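Local coordinates for protein sulfite reductase [ferredoxin] (PDB 1ZJ8) that reduces sulfite to sulfide with electrons from ferredoxin, using a siroheme and a [4Fe-4S] cluster, at residues A[120-131]-A[159-167]; A[455-465]-A[537-547]. All coordinates share one frame; numbering follows the deposited sequence.

Interaction 1 packs helix 118-131 against the end of helix 154-162 and the turn after it, in the first ferredoxin-like half domain. Interaction 2 sets the chain that leaves helix 442-455 against helix 532-545, in the second 4Fe-4S domain. The two come in series along the chain, the first closing long before the second opens, and their centres are about 43 Å apart, with nearest atoms about 29 Å from each other. They share no sheet or helix. Each joins two parts of one and the same domain, and both lie away from the siroheme and the [4Fe-4S] cluster. In both, apolar packing is accompanied by arginine-carboxylate pairs.

Interaction 1. Residues A[120-131]-A[159-167]; sequences ALRTLGQISTEF and RRLDDVGLQ
The guanidinium group of Arg-160 meets the carboxylate of Glu-130 near its own edge, while the ring of Phe-131 stands almost perpendicular to it, the planes 89° apart, with CZ of the ring 3.5 Å from Arg-160 NH2. Glu-130 CD lies over one face of that ring, toward its rim, and Ile-127 CG2 is at its edge. Arg-160 NH2 donates to Glu-130 OE1 at 3.0 Å, on the syn side but 28° out of the carboxylate plane; Glu-156 also pairs with this nitrogen. With CG anti to the carbonyl carbon (chi1 -55°) and bends at chi2 and chi3, the arginine runs its methylenes past Ile-127, whose CD1 is 3.7 Å from Arg-160 CD, and sits as a knob in the hole formed by Thr-123, Ile-127, Glu-130 and Phe-131.

Small Ala-120 lets the turn come close, its CB 4.0 Å from Val-164 CB. Leu-124 and Leu-166 meet tip to tip, and Leu-161 crosses Leu-124 at about a right angle. Gly-165, at positive phi, completes the Schellman motif that ends the helix. Arginine suits its place twice over: its aliphatic part joins the apolar packing, while two carboxylates probably balance its charge at its far end.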
loop_
_atom_site.group_PDB
_atom_site.type_symbol
_atom_site.label_atom_id
_atom_site.label_comp_id
_atom_site.label_asym_id
_atom_site.label_seq_id
_atom_site.Cartn_x
_atom_site.Cartn_y
_atom_site.Cartn_z
ATOM N N ALA A 120 2.113 -20.207 7.840
ATOM C CA ALA A 120 2.894 -19.090 7.348
ATOM C C ALA A 120 2.761 -17.891 8.283
ATOM O O ALA A 120 3.737 -17.172 8.513
ATOM C CB ALA A 120 2.463 -18.720 5.922
ATOM N N LEU A 121 1.557 -17.676 8.809
ATOM C CA LEU A 121 1.289 -16.578 9.734
ATOM C C LEU A 121 2.050 -16.779 11.057
ATOM O O LEU A 121 2.556 -15.815 11.646
ATOM C CB LEU A 121 -0.211 -16.464 9.995
ATOM C CG LEU A 121 -0.628 -15.214 10.795
ATOM C CD1 LEU A 121 -0.592 -13.980 9.901
ATOM C CD2 LEU A 121 -1.999 -15.371 11.485
ATOM N N ARG A 122 2.145 -18.031 11.503
ATOM C CA ARG A 122 2.934 -18.375 12.682
ATOM C C ARG A 122 4.435 -18.108 12.498
ATOM O O ARG A 122 5.107 -17.597 13.412
ATOM C CB ARG A 122 2.713 -19.829 13.038
ATOM C CG ARG A 122 3.428 -20.239 14.301
ATOM C CD ARG A 122 3.267 -21.714 14.546
ATOM N NE ARG A 122 1.886 -22.154 14.363
ATOM C CZ ARG A 122 0.911 -21.928 15.237
ATOM N NH1 ARG A 122 1.156 -21.253 16.370
ATOM N NH2 ARG A 122 -0.319 -22.375 14.979
ATOM N N THR A 123 4.949 -18.465 11.322
ATOM C CA THR A 123 6.346 -18.239 10.981
ATOM C C THR A 123 6.636 -16.732 11.029
ATOM O O THR A 123 7.547 -16.298 11.723
ATOM C CB THR A 123 6.663 -18.842 9.579
ATOM O OG1 THR A 123 6.368 -20.256 9.577
ATOM C CG2 THR A 123 8.144 -18.585 9.165
ATOM N N LEU A 124 5.827 -15.948 10.326
ATOM C CA LEU A 124 5.893 -14.497 10.410
ATOM C C LEU A 124 5.952 -14.004 11.853
ATOM O O LEU A 124 6.695 -13.081 12.177
ATOM C CB LEU A 124 4.673 -13.891 9.723
ATOM C CG LEU A 124 4.847 -13.553 8.245
ATOM C CD1 LEU A 124 5.969 -14.353 7.560
ATOM C CD2 LEU A 124 3.517 -13.762 7.506
ATOM N N GLY A 125 5.165 -14.626 12.715
ATOM C CA GLY A 125 5.085 -14.199 14.098
ATOM C C GLY A 125 6.371 -14.446 14.847
ATOM O O GLY A 125 6.827 -13.598 15.611
ATOM N N GLN A 126 6.949 -15.620 14.611
ATOM C CA GLN A 126 8.172 -16.045 15.287
ATOM C C GLN A 126 9.421 -15.324 14.797
ATOM O O GLN A 126 10.268 -14.950 15.610
ATOM C CB GLN A 126 8.326 -17.535 15.110
ATOM C CG GLN A 126 7.222 -18.300 15.822
ATOM C CD GLN A 126 7.095 -19.723 15.363
ATOM O OE1 GLN A 126 7.744 -20.148 14.396
ATOM N NE2 GLN A 126 6.251 -20.483 16.059
ATOM N N ILE A 127 9.523 -15.127 13.480
ATOM C CA ILE A 127 10.557 -14.282 12.897
ATOM C C ILE A 127 10.573 -12.941 13.643
ATOM O O ILE A 127 11.639 -12.497 14.077
ATOM C CB ILE A 127 10.345 -14.004 11.353
ATOM C CG1 ILE A 127 10.229 -15.287 10.494
ATOM C CG2 ILE A 127 11.467 -13.187 10.790
ATOM C CD1 ILE A 127 10.994 -16.486 10.974
ATOM N N SER A 128 9.399 -12.305 13.794
ATOM C CA SER A 128 9.315 -10.943 14.352
ATOM C C SER A 128 9.792 -10.922 15.796
ATOM O O SER A 128 10.647 -10.092 16.170
ATOM C CB SER A 128 7.885 -10.402 14.296
ATOM O OG SER A 128 7.765 -9.120 14.921
ATOM N N THR A 129 9.241 -11.843 16.592
ATOM C CA THR A 129 9.522 -11.907 18.025
ATOM C C THR A 129 11.024 -12.096 18.272
ATOM O O THR A 129 11.595 -11.504 19.190
ATOM C CB THR A 129 8.713 -13.064 18.719
ATOM O OG1 THR A 129 7.326 -13.022 18.330
ATOM C CG2 THR A 129 8.799 -12.956 20.229
ATOM N N GLU A 130 11.658 -12.877 17.400
ATOM C CA GLU A 130 13.045 -13.305 17.567
ATOM C C GLU A 130 14.062 -12.431 16.868
ATOM O O GLU A 130 15.140 -12.243 17.388
ATOM C CB GLU A 130 13.204 -14.731 17.045
ATOM C CG GLU A 130 14.347 -15.513 17.679
ATOM C CD GLU A 130 14.803 -16.691 16.806
ATOM O OE1 GLU A 130 14.105 -17.753 16.819
ATOM O OE2 GLU A 130 15.859 -16.539 16.118
ATOM N N PHE A 131 13.745 -11.919 15.687
ATOM C CA PHE A 131 14.716 -11.135 14.913
ATOM C C PHE A 131 14.390 -9.669 14.714
ATOM O O PHE A 131 15.248 -8.949 14.213
ATOM C CB PHE A 131 14.880 -11.712 13.509
ATOM C CG PHE A 131 15.438 -13.096 13.472
ATOM C CD1 PHE A 131 14.860 -14.051 12.650
ATOM C CD2 PHE A 131 16.553 -13.438 14.240
ATOM C CE1 PHE A 131 15.367 -15.316 12.604
ATOM C CE2 PHE A 131 17.079 -14.700 14.195
ATOM C CZ PHE A 131 16.486 -15.647 13.380
ATOM N N ARG A 159 15.246 -18.619 4.820
ATOM C CA ARG A 159 15.128 -20.044 4.892
ATOM C C ARG A 159 13.810 -20.474 5.583
ATOM O O ARG A 159 13.119 -21.380 5.095
ATOM C CB ARG A 159 16.376 -20.566 5.608
ATOM C CG ARG A 159 16.918 -21.888 5.085
ATOM C CD ARG A 159 16.831 -22.974 6.142
ATOM N NE ARG A 159 17.371 -22.514 7.433
ATOM C CZ ARG A 159 16.696 -22.468 8.592
ATOM N NH1 ARG A 159 15.420 -22.882 8.678
ATOM N NH2 ARG A 159 17.317 -22.019 9.692
ATOM N N ARG A 160 13.453 -19.816 6.693
ATOM C CA ARG A 160 12.159 -20.076 7.370
ATOM C C ARG A 160 10.961 -19.574 6.552
ATOM O O ARG A 160 9.901 -20.203 6.535
ATOM C CB ARG A 160 12.093 -19.416 8.749
ATOM C CG ARG A 160 13.217 -19.782 9.683
ATOM C CD ARG A 160 12.780 -19.761 11.140
ATOM N NE ARG A 160 13.836 -19.229 12.004
ATOM C CZ ARG A 160 13.809 -19.220 13.341
ATOM N NH1 ARG A 160 12.777 -19.721 14.015
ATOM N NH2 ARG A 160 14.823 -18.697 14.017
ATOM N N LEU A 161 11.131 -18.421 5.906
ATOM C CA LEU A 161 10.104 -17.853 5.039
ATOM C C LEU A 161 9.815 -18.750 3.854
ATOM O O LEU A 161 8.652 -18.996 3.522
ATOM C CB LEU A 161 10.568 -16.522 4.480
ATOM C CG LEU A 161 10.609 -15.368 5.455
ATOM C CD1 LEU A 161 11.185 -14.174 4.715
ATOM C CD2 LEU A 161 9.223 -15.060 6.019
ATOM N N ASP A 162 10.886 -19.207 3.201
ATOM C CA ASP A 162 10.774 -20.120 2.067
ATOM C C ASP A 162 10.153 -21.445 2.478
ATOM O O ASP A 162 9.482 -22.074 1.675
ATOM C CB ASP A 162 12.148 -20.386 1.441
ATOM C CG ASP A 162 12.063 -21.237 0.179
ATOM O OD1 ASP A 162 11.470 -20.764 -0.813
ATOM O OD2 ASP A 162 12.585 -22.378 0.183
ATOM N N ASP A 163 10.364 -21.860 3.727
ATOM C CA ASP A 163 9.821 -23.122 4.211
ATOM C C ASP A 163 8.302 -23.066 4.381
ATOM O O ASP A 163 7.679 -24.082 4.701
ATOM C CB ASP A 163 10.510 -23.547 5.521
ATOM C CG ASP A 163 10.350 -25.050 5.817
ATOM O OD1 ASP A 163 10.455 -25.866 4.864
ATOM O OD2 ASP A 163 10.119 -25.424 6.999
ATOM N N VAL A 164 7.708 -21.885 4.176
ATOM C CA VAL A 164 6.237 -21.735 4.131
ATOM C C VAL A 164 5.750 -20.997 2.867
ATOM O O VAL A 164 4.639 -20.475 2.839
ATOM C CB VAL A 164 5.686 -21.017 5.406
ATOM C CG1 VAL A 164 5.705 -21.948 6.611
ATOM C CG2 VAL A 164 6.472 -19.747 5.687
ATOM N N GLY A 165 6.583 -20.954 1.831
ATOM C CA GLY A 165 6.190 -20.392 0.532
ATOM C C GLY A 165 6.323 -18.889 0.333
ATOM O O GLY A 165 5.816 -18.336 -0.656
ATOM N N LEU A 166 7.008 -18.223 1.258
ATOM C CA LEU A 166 7.128 -16.767 1.222
ATOM C C LEU A 166 8.514 -16.311 0.777
ATOM O O LEU A 166 9.503 -17.002 0.979
ATOM C CB LEU A 166 6.790 -16.178 2.597
ATOM C CG LEU A 166 5.328 -16.367 3.035
ATOM C CD1 LEU A 166 5.200 -16.371 4.546
ATOM C CD2 LEU A 166 4.452 -15.280 2.420
ATOM N N GLN A 167 8.556 -15.132 0.169
ATOM C CA GLN A 167 9.773 -14.550 -0.360
ATOM C C GLN A 167 9.739 -13.018 -0.191
ATOM O O GLN A 167 8.696 -12.443 0.139
ATOM C CB GLN A 167 9.948 -14.933 -1.834
ATOM C CG GLN A 167 8.713 -14.714 -2.735
ATOM C CD GLN A 167 9.011 -14.968 -4.235
ATOM O OE1 GLN A 167 9.982 -14.447 -4.783
ATOM N NE2 GLN A 167 8.172 -15.772 -4.887
#

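Interaction 2. Residues A[455-465]-A[537-547]; sequences RLEDINSQLDV and DRVVRNFVKHR
Arg-541 leaves its helix with CG beside the backbone N (chi1 -67°) and runs extended from CG to NE, which carries its guanidinium across to the chain at 455-459. Asp-458 points its carboxylate to meet it, CG lying anti to the backbone N (chi1 174°), and the salt bridge spans 3.2 Å from Asp-458 OD2 to Arg-541 NH2. One helical turn before the arginine, Asp-537 receives a weak hydrogen bond from Arg-541 NE to its OD1, so two carboxylates from different segments share one guanidinium in a salt-bridge network. CD2 of Leu-456 lies over one face of that group, toward its rim, and Ile-459 CD1 comes near its edge. Arg-455 crosses Asp-537 at about a right angle, its CD 3.3 Å from Asp-537 OD1, while its own guanidinium is bridged to Asp-534 and Glu-451.

At the other end, Arg-547 is extended, and its NH2 donates to Asp-464 OD1 at 3.1 Å, close to the guanidinium plane and on the syn side of the carboxylate; the same nitrogen is also hydrogen-bonded to the backbone O of Glu-551.

Between and beside these polar ends the packing is largely apolar. Gln-462 lays its CB 3.8 Å from Val-544 CG1, using its aliphatic part. More loosely, Leu-463 faces Val-540, Ile-459 faces Val-544, and Val-465 CG1 approaches the edge of the Phe-543 ring. Leucine and beta-branched valine and isoleucine suit this strip, which Trp-421 continues beyond Leu-456, Leu-463 and Val-540. Helix 442-455 runs on through the weakly bonded helix at about 457-460 and an inverse gamma turn at Leu-463 to strand 469-472, the parallel neighbour of strand 425-427: a beta-alpha-beta connection, against which helix 532-545 packs.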
loop_
_atom_site.group_PDB
_atom_site.type_symbol
_atom_site.label_atom_id
_atom_site.label_comp_id
_atom_site.label_asym_id
_atom_site.label_seq_id
_atom_site.Cartn_x
_atom_site.Cartn_y
_atom_site.Cartn_z
ATOM N N ARG A 455 -13.290 11.557 22.789
ATOM C CA ARG A 455 -13.531 12.988 22.614
ATOM C C ARG A 455 -14.782 13.332 21.774
ATOM O O ARG A 455 -15.358 14.398 21.930
ATOM C CB ARG A 455 -12.305 13.647 21.979
ATOM C CG ARG A 455 -11.899 14.898 22.667
ATOM C CD ARG A 455 -11.774 16.047 21.721
ATOM N NE ARG A 455 -10.382 16.379 21.502
ATOM C CZ ARG A 455 -9.930 17.614 21.377
ATOM N NH1 ARG A 455 -10.757 18.650 21.451
ATOM N NH2 ARG A 455 -8.639 17.810 21.195
ATOM N N LEU A 456 -15.178 12.428 20.884
ATOM C CA LEU A 456 -16.289 12.635 19.983
ATOM C C LEU A 456 -17.367 11.584 20.176
ATOM O O LEU A 456 -18.207 11.383 19.296
ATOM C CB LEU A 456 -15.815 12.541 18.524
ATOM C CG LEU A 456 -14.914 13.650 17.994
ATOM C CD1 LEU A 456 -14.249 13.210 16.709
ATOM C CD2 LEU A 456 -15.705 14.922 17.774
ATOM N N GLU A 457 -17.366 10.918 21.318
ATOM C CA GLU A 457 -18.426 9.956 21.626
ATOM C C GLU A 457 -19.773 10.707 21.737
ATOM O O GLU A 457 -20.789 10.270 21.210
ATOM C CB GLU A 457 -18.061 9.200 22.906
ATOM C CG GLU A 457 -19.147 8.301 23.455
ATOM C CD GLU A 457 -20.142 9.008 24.371
ATOM O OE1 GLU A 457 -19.885 10.145 24.832
ATOM O OE2 GLU A 457 -21.203 8.400 24.626
ATOM N N ASP A 458 -19.738 11.826 22.458
ATOM C CA ASP A 458 -20.639 12.972 22.315
ATOM C C ASP A 458 -21.568 12.930 21.098
ATOM O O ASP A 458 -22.787 12.976 21.223
ATOM C CB ASP A 458 -19.688 14.171 22.215
ATOM C CG ASP A 458 -20.376 15.471 21.912
ATOM O OD1 ASP A 458 -21.395 15.495 21.185
ATOM O OD2 ASP A 458 -19.849 16.500 22.391
ATOM N N ILE A 459 -20.952 12.837 19.920
ATOM C CA ILE A 459 -21.605 13.055 18.629
ATOM C C ILE A 459 -21.776 11.780 17.803
ATOM O O ILE A 459 -22.468 11.787 16.784
ATOM C CB ILE A 459 -20.755 14.077 17.792
ATOM C CG1 ILE A 459 -21.664 15.118 17.150
ATOM C CG2 ILE A 459 -19.824 13.394 16.751
ATOM C CD1 ILE A 459 -22.174 16.169 18.132
ATOM N N ASN A 460 -21.131 10.696 18.228
ATOM C CA ASN A 460 -21.089 9.441 17.457
ATOM C C ASN A 460 -22.453 8.935 16.959
ATOM O O ASN A 460 -22.555 8.363 15.878
ATOM C CB ASN A 460 -20.412 8.344 18.287
ATOM C CG ASN A 460 -20.239 7.047 17.517
ATOM O OD1 ASN A 460 -20.009 7.052 16.305
ATOM N ND2 ASN A 460 -20.344 5.930 18.219
ATOM N N SER A 461 -23.484 9.137 17.773
ATOM C CA SER A 461 -24.869 8.875 17.393
ATOM C C SER A 461 -25.215 9.361 15.960
ATOM O O SER A 461 -25.855 8.634 15.186
ATOM C CB SER A 461 -25.791 9.544 18.426
ATOM O OG SER A 461 -25.355 10.864 18.756
ATOM N N GLN A 462 -24.777 10.579 15.625
ATOM C CA GLN A 462 -25.096 11.218 14.340
ATOM C C GLN A 462 -24.300 10.697 13.142
ATOM O O GLN A 462 -24.673 10.928 11.987
ATOM C CB GLN A 462 -24.848 12.734 14.421
ATOM C CG GLN A 462 -25.972 13.537 15.037
ATOM C CD GLN A 462 -25.778 13.754 16.510
ATOM O OE1 GLN A 462 -25.332 14.823 16.929
ATOM N NE2 GLN A 462 -26.100 12.743 17.312
ATOM N N LEU A 463 -23.188 10.032 13.401
ATOM C CA LEU A 463 -22.235 9.776 12.327
ATOM C C LEU A 463 -22.585 8.527 11.541
ATOM O O LEU A 463 -21.880 7.510 11.567
ATOM C CB LEU A 463 -20.794 9.737 12.846
ATOM C CG LEU A 463 -20.165 11.129 12.911
ATOM C CD1 LEU A 463 -18.739 11.047 13.442
ATOM C CD2 LEU A 463 -20.195 11.801 11.543
ATOM N N ASP A 464 -23.679 8.652 10.800
ATOM C CA ASP A 464 -24.155 7.596 9.904
ATOM C C ASP A 464 -23.220 7.343 8.721
ATOM O O ASP A 464 -23.448 6.421 7.946
ATOM C CB ASP A 464 -25.558 7.954 9.366
ATOM C CG ASP A 464 -25.591 9.313 8.639
ATOM O OD1 ASP A 464 -24.646 9.606 7.871
ATOM O OD2 ASP A 464 -26.558 10.086 8.831
ATOM N N VAL A 465 -22.208 8.189 8.561
ATOM C CA VAL A 465 -21.336 8.131 7.402
ATOM C C VAL A 465 -19.884 8.233 7.883
ATOM O O VAL A 465 -19.576 9.037 8.766
ATOM C CB VAL A 465 -21.757 9.255 6.367
ATOM C CG1 VAL A 465 -21.064 10.597 6.647
ATOM C CG2 VAL A 465 -21.538 8.805 4.911
ATOM N N ASP A 537 -11.646 17.324 15.671
ATOM C CA ASP A 537 -12.817 17.590 16.488
ATOM C C ASP A 537 -13.544 18.835 15.994
ATOM O O ASP A 537 -14.749 18.789 15.730
ATOM C CB ASP A 537 -12.396 17.766 17.949
ATOM C CG ASP A 537 -13.562 18.143 18.871
ATOM O OD1 ASP A 537 -14.050 17.267 19.615
ATOM O OD2 ASP A 537 -13.978 19.322 18.870
ATOM N N ARG A 538 -12.802 19.939 15.865
ATOM C CA ARG A 538 -13.359 21.203 15.390
ATOM C C ARG A 538 -14.107 20.970 14.084
ATOM O O ARG A 538 -15.307 21.214 14.012
ATOM C CB ARG A 538 -12.234 22.226 15.209
ATOM C CG ARG A 538 -12.660 23.632 14.814
ATOM C CD ARG A 538 -11.546 24.645 15.135
ATOM N NE ARG A 538 -10.254 24.349 14.498
ATOM C CZ ARG A 538 -9.116 23.997 15.124
ATOM N NH1 ARG A 538 -9.039 23.835 16.446
ATOM N NH2 ARG A 538 -8.021 23.777 14.400
ATOM N N VAL A 539 -13.403 20.445 13.081
ATOM C CA VAL A 539 -13.937 20.350 11.721
ATOM C C VAL A 539 -15.117 19.390 11.610
ATOM O O VAL A 539 -16.077 19.645 10.885
ATOM C CB VAL A 539 -12.833 19.953 10.696
ATOM C CG1 VAL A 539 -12.593 18.440 10.659
ATOM C CG2 VAL A 539 -13.195 20.446 9.309
ATOM N N VAL A 540 -15.047 18.293 12.347
ATOM C CA VAL A 540 -16.085 17.276 12.297
ATOM C C VAL A 540 -17.334 17.794 13.007
ATOM O O VAL A 540 -18.446 17.481 12.612
ATOM C CB VAL A 540 -15.593 15.933 12.910
ATOM C CG1 VAL A 540 -16.746 14.959 13.108
ATOM C CG2 VAL A 540 -14.500 15.299 12.031
ATOM N N ARG A 541 -17.158 18.594 14.048
ATOM C CA ARG A 541 -18.294 19.221 14.695
ATOM C C ARG A 541 -18.941 20.259 13.780
ATOM O O ARG A 541 -20.158 20.297 13.684
ATOM C CB ARG A 541 -17.858 19.825 16.024
ATOM C CG ARG A 541 -17.468 18.760 17.026
ATOM C CD ARG A 541 -17.292 19.329 18.416
ATOM N NE ARG A 541 -16.903 18.275 19.332
ATOM C CZ ARG A 541 -17.717 17.307 19.731
ATOM N NH1 ARG A 541 -18.983 17.277 19.333
ATOM N NH2 ARG A 541 -17.265 16.367 20.552
ATOM N N ASN A 542 -18.126 21.092 13.119
ATOM C CA ASN A 542 -18.608 22.014 12.082
ATOM C C ASN A 542 -19.337 21.231 10.986
ATOM O O ASN A 542 -20.349 21.697 10.428
ATOM C CB ASN A 542 -17.450 22.793 11.451
ATOM C CG ASN A 542 -16.885 23.877 12.366
ATOM O OD1 ASN A 542 -17.270 23.996 13.536
ATOM N ND2 ASN A 542 -15.955 24.668 11.835
ATOM N N PHE A 543 -18.827 20.040 10.671
ATOM C CA PHE A 543 -19.488 19.202 9.676
ATOM C C PHE A 543 -20.898 18.838 10.112
ATOM O O PHE A 543 -21.814 18.934 9.311
ATOM C CB PHE A 543 -18.685 17.935 9.341
ATOM C CG PHE A 543 -19.425 16.961 8.448
ATOM C CD1 PHE A 543 -19.821 17.325 7.179
ATOM C CD2 PHE A 543 -19.719 15.682 8.881
ATOM C CE1 PHE A 543 -20.509 16.430 6.359
ATOM C CE2 PHE A 543 -20.405 14.783 8.053
ATOM C CZ PHE A 543 -20.796 15.164 6.795
ATOM N N VAL A 544 -21.086 18.459 11.373
ATOM C CA VAL A 544 -22.419 18.010 11.831
ATOM C C VAL A 544 -23.361 19.208 12.136
ATOM O O VAL A 544 -24.554 19.022 12.299
ATOM C CB VAL A 544 -22.330 16.993 13.016
ATOM C CG1 VAL A 544 -23.566 16.104 13.073
ATOM C CG2 VAL A 544 -21.108 16.103 12.873
ATOM N N LYS A 545 -22.831 20.430 12.176
ATOM C CA LYS A 545 -23.655 21.622 12.344
ATOM C C LYS A 545 -24.197 22.038 10.975
ATOM O O LYS A 545 -25.365 21.783 10.666
ATOM C CB LYS A 545 -22.837 22.749 12.998
ATOM C CG LYS A 545 -23.610 24.029 13.259
ATOM C CD LYS A 545 -24.704 23.816 14.315
ATOM C CE LYS A 545 -25.463 25.098 14.589
ATOM N NZ LYS A 545 -24.524 26.235 14.764
ATOM N N HIS A 546 -23.321 22.609 10.141
ATOM C CA HIS A 546 -23.677 23.171 8.840
ATOM C C HIS A 546 -24.033 22.071 7.819
ATOM O O HIS A 546 -23.848 22.235 6.617
ATOM C CB HIS A 546 -22.502 24.016 8.324
ATOM C CG HIS A 546 -22.146 25.174 9.211
ATOM N ND1 HIS A 546 -21.151 25.107 10.165
ATOM C CD2 HIS A 546 -22.642 26.435 9.281
ATOM C CE1 HIS A 546 -21.059 26.269 10.794
ATOM N NE2 HIS A 546 -21.950 27.094 10.272
ATOM N N ARG A 547 -24.601 20.969 8.294
ATOM C CA ARG A 547 -24.706 19.762 7.492
ATOM C C ARG A 547 -26.050 19.597 6.802
ATOM O O ARG A 547 -27.105 19.872 7.391
ATOM C CB ARG A 547 -24.498 18.547 8.373
ATOM C CG ARG A 547 -23.995 17.332 7.636
ATOM C CD ARG A 547 -24.113 16.123 8.523
ATOM N NE ARG A 547 -24.245 14.897 7.754
ATOM C CZ ARG A 547 -24.606 13.720 8.262
ATOM N NH1 ARG A 547 -24.886 13.589 9.564
ATOM N NH2 ARG A 547 -24.687 12.663 7.459
#